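PDB 1UJN: dehydroquinate synthase from Thermus thermophilus, which probably converts the seven-carbon sugar phosphate DAHP into 3-dehydroquinate, releasing phosphate, in the second step of the chorismate pathway. Local coordinates for residues F175-I180 with A204-V209. Residues are numbered along the deposited sequence; the frame is centred on the assembly and turned at random.
Sequences FKHGLI and ARAVAV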
ATOM      1  N   PHE A 175      -7.345  25.614 -15.130  1.00 24.60           N
ATOM      2  CA  PHE A 175      -7.049  27.037 -15.025  1.00 25.64           C
ATOM      3  C   PHE A 175      -5.852  27.203 -14.094  1.00 25.29           C
ATOM      4  O   PHE A 175      -4.942  27.989 -14.358  1.00 26.21           O
ATOM      5  CB  PHE A 175      -8.263  27.765 -14.444  1.00 26.14           C
ATOM      6  CG  PHE A 175      -8.100  29.254 -14.352  1.00 28.45           C
ATOM      7  CD1 PHE A 175      -8.607  30.085 -15.348  1.00 28.35           C
ATOM      8  CD2 PHE A 175      -7.445  29.828 -13.268  1.00 29.11           C
ATOM      9  CE1 PHE A 175      -8.467  31.471 -15.265  1.00 29.52           C
ATOM     10  CE2 PHE A 175      -7.299  31.215 -13.174  1.00 28.68           C
ATOM     11  CZ  PHE A 175      -7.812  32.036 -14.176  1.00 29.09           C
ATOM     12  N   LYS A 176      -5.871  26.457 -12.996  1.00 25.39           N
ATOM     13  CA  LYS A 176      -4.792  26.494 -12.015  1.00 26.31           C
ATOM     14  C   LYS A 176      -3.465  26.105 -12.680  1.00 27.68           C
ATOM     15  O   LYS A 176      -2.434  26.751 -12.453  1.00 26.18           O
ATOM     16  CB  LYS A 176      -5.105  25.534 -10.871  1.00 25.76           C
ATOM     17  CG  LYS A 176      -4.113  25.579  -9.718  1.00 25.37           C
ATOM     18  CD  LYS A 176      -4.362  24.432  -8.746  1.00 28.07           C
ATOM     19  CE  LYS A 176      -4.049  23.089  -9.400  1.00 30.24           C
ATOM     20  NZ  LYS A 176      -4.190  21.957  -8.441  1.00 29.79           N
ATOM     21  N   HIS A 177      -3.490  25.050 -13.498  1.00 25.45           N
ATOM     22  CA  HIS A 177      -2.281  24.614 -14.202  1.00 26.89           C
ATOM     23  C   HIS A 177      -1.796  25.738 -15.113  1.00 26.79           C
ATOM     24  O   HIS A 177      -0.591  25.904 -15.328  1.00 27.12           O
ATOM     25  CB  HIS A 177      -2.550  23.374 -15.063  1.00 27.22           C
ATOM     26  CG  HIS A 177      -2.902  22.149 -14.281  1.00 31.26           C
ATOM     27  ND1 HIS A 177      -3.397  21.005 -14.871  1.00 30.21           N
ATOM     28  CD2 HIS A 177      -2.840  21.892 -12.953  1.00 29.06           C
ATOM     29  CE1 HIS A 177      -3.621  20.096 -13.939  1.00 32.25           C
ATOM     30  NE2 HIS A 177      -3.293  20.608 -12.768  1.00 30.72           N
ATOM     31  N   GLY A 178      -2.746  26.495 -15.656  1.00 27.06           N
ATOM     32  CA  GLY A 178      -2.408  27.603 -16.533  1.00 27.71           C
ATOM     33  C   GLY A 178      -1.574  28.635 -15.800  1.00 29.63           C
ATOM     34  O   GLY A 178      -0.566  29.125 -16.321  1.00 28.71           O
ATOM     35  N   LEU A 179      -1.990  28.963 -14.580  1.00 28.51           N
ATOM     36  CA  LEU A 179      -1.269  29.934 -13.771  1.00 29.82           C
ATOM     37  C   LEU A 179       0.101  29.388 -13.364  1.00 31.37           C
ATOM     38  O   LEU A 179       1.086  30.126 -13.318  1.00 31.64           O
ATOM     39  CB  LEU A 179      -2.077  30.278 -12.517  1.00 30.28           C
ATOM     40  CG  LEU A 179      -3.402  31.011 -12.734  1.00 29.98           C
ATOM     41  CD1 LEU A 179      -4.111  31.182 -11.400  1.00 31.96           C
ATOM     42  CD2 LEU A 179      -3.141  32.366 -13.381  1.00 31.95           C
ATOM     43  N   ILE A 180       0.158  28.092 -13.074  1.00 31.16           N
ATOM     44  CA  ILE A 180       1.402  27.452 -12.665  1.00 32.35           C
ATOM     45  C   ILE A 180       2.430  27.381 -13.798  1.00 33.98           C
ATOM     46  O   ILE A 180       3.602  27.710 -13.605  1.00 32.93           O
ATOM     47  CB  ILE A 180       1.144  26.025 -12.140  1.00 32.71           C
ATOM     48  CG1 ILE A 180       0.309  26.085 -10.856  1.00 33.61           C
ATOM     49  CG2 ILE A 180       2.463  25.321 -11.865  1.00 32.51           C
ATOM     50  CD1 ILE A 180      -0.085  24.726 -10.315  1.00 33.10           C
ATOM     51  N   ALA A 204      -6.269  17.904 -23.030  1.00 22.07           N
ATOM     52  CA  ALA A 204      -4.959  17.300 -23.261  1.00 23.20           C
ATOM     53  C   ALA A 204      -3.883  18.278 -22.819  1.00 23.98           C
ATOM     54  O   ALA A 204      -2.870  17.884 -22.241  1.00 24.02           O
ATOM     55  CB  ALA A 204      -4.789  16.960 -24.732  1.00 24.69           C
ATOM     56  N   ARG A 205      -4.102  19.561 -23.086  1.00 23.66           N
ATOM     57  CA  ARG A 205      -3.131  20.566 -22.689  1.00 23.80           C
ATOM     58  C   ARG A 205      -3.061  20.648 -21.162  1.00 23.09           C
ATOM     59  O   ARG A 205      -1.979  20.774 -20.585  1.00 21.47           O
ATOM     60  CB  ARG A 205      -3.503  21.934 -23.276  1.00 24.22           C
ATOM     61  CG  ARG A 205      -2.541  23.044 -22.890  1.00 27.60           C
ATOM     62  CD  ARG A 205      -2.898  24.358 -23.575  1.00 32.58           C
ATOM     63  NE  ARG A 205      -2.512  24.360 -24.982  1.00 35.67           N
ATOM     64  CZ  ARG A 205      -1.260  24.466 -25.420  1.00 37.85           C
ATOM     65  NH1 ARG A 205      -0.252  24.586 -24.566  1.00 39.17           N
ATOM     66  NH2 ARG A 205      -1.013  24.446 -26.722  1.00 38.57           N
ATOM     67  N   ALA A 206      -4.217  20.564 -20.513  1.00 22.33           N
ATOM     68  CA  ALA A 206      -4.281  20.637 -19.055  1.00 21.83           C
ATOM     69  C   ALA A 206      -3.518  19.481 -18.407  1.00 21.83           C
ATOM     70  O   ALA A 206      -2.759  19.680 -17.457  1.00 23.71           O
ATOM     71  CB  ALA A 206      -5.734  20.624 -18.599  1.00 20.55           C
ATOM     72  N   VAL A 207      -3.720  18.274 -18.916  1.00 21.50           N
ATOM     73  CA  VAL A 207      -3.038  17.107 -18.365  1.00 25.08           C
ATOM     74  C   VAL A 207      -1.534  17.200 -18.591  1.00 25.04           C
ATOM     75  O   VAL A 207      -0.740  16.872 -17.709  1.00 23.98           O
ATOM     76  CB  VAL A 207      -3.545  15.796 -19.007  1.00 24.02           C
ATOM     77  CG1 VAL A 207      -2.812  14.607 -18.393  1.00 25.21           C
ATOM     78  CG2 VAL A 207      -5.049  15.655 -18.792  1.00 25.45           C
ATOM     79  N   ALA A 208      -1.148  17.663 -19.774  1.00 26.57           N
ATOM     80  CA  ALA A 208       0.265  17.788 -20.117  1.00 26.73           C
ATOM     81  C   ALA A 208       1.025  18.661 -19.121  1.00 27.27           C
ATOM     82  O   ALA A 208       2.197  18.412 -18.842  1.00 27.38           O
ATOM     83  CB  ALA A 208       0.405  18.343 -21.529  1.00 25.82           C
ATOM     84  N   VAL A 209       0.364  19.680 -18.576  1.00 27.36           N
ATOM     85  CA  VAL A 209       1.026  20.551 -17.611  1.00 28.24           C
ATOM     86  C   VAL A 209       1.335  19.824 -16.303  1.00 27.38           C
ATOM     87  O   VAL A 209       2.425  19.978 -15.748  1.00 25.49           O
ATOM     88  CB  VAL A 209       0.185  21.810 -17.301  1.00 29.43           C
ATOM     89  CG1 VAL A 209       0.865  22.636 -16.211  1.00 32.62           C
ATOM     90  CG2 VAL A 209       0.021  22.640 -18.557  1.00 33.63           C
TER
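His177 reaches from helix 164-181 to a backbone carbonyl of helix 199-216, and Val209 packs against the base of its side chain. Lys176, just before His177, carries its ammonium group to a salt bridge with Glu173, a predicted ligand of the divalent metal, and to a hydrogen bond with Leu227 O. At His177 the helices meet: its CA lies 6.3 Å from the CA of Val209. The imidazole stands with CG anti to the carbonyl carbon (chi1 -66°), which brings ND1 to the neighbouring backbone, where it donates a hydrogen bond of 3.0 Å to Ala206 O. The bond is bent, 137° at the hydrogen, and the donor sits above the carbonyl plane of Ala206, while the oxygen lies at the ring edge, somewhat tilted from the ring plane. Although bent, this bond restrains the rotation of the buried imidazole. The His177 side chain lies about 5 Å from that of Glu173 and about 8 Å from that of His231, another predicted metal ligand, consistent with a second-shell position that does not touch the site. At the foot of the side chain, Val209 CG1 approaches His177 CB at 3.7 Å and lies equally near His177 O, so that the valine branch fills the angle between side chain and backbone. A leucine in place of His177 would probably leave the Ala206 carbonyl without this donor, facing an apolar branch instead. The contact thus joins two helices of the C-terminal family region through one side chain-to-backbone bond and a valine. Val124 of helix 120-126 touches both His177 and Ala206, and Val207, its CB directed away from helix 164-181, packs on Ile123 of helix 120-126 and on Leu4 of strand 2-6, an outermost strand of the chain's mixed sheet.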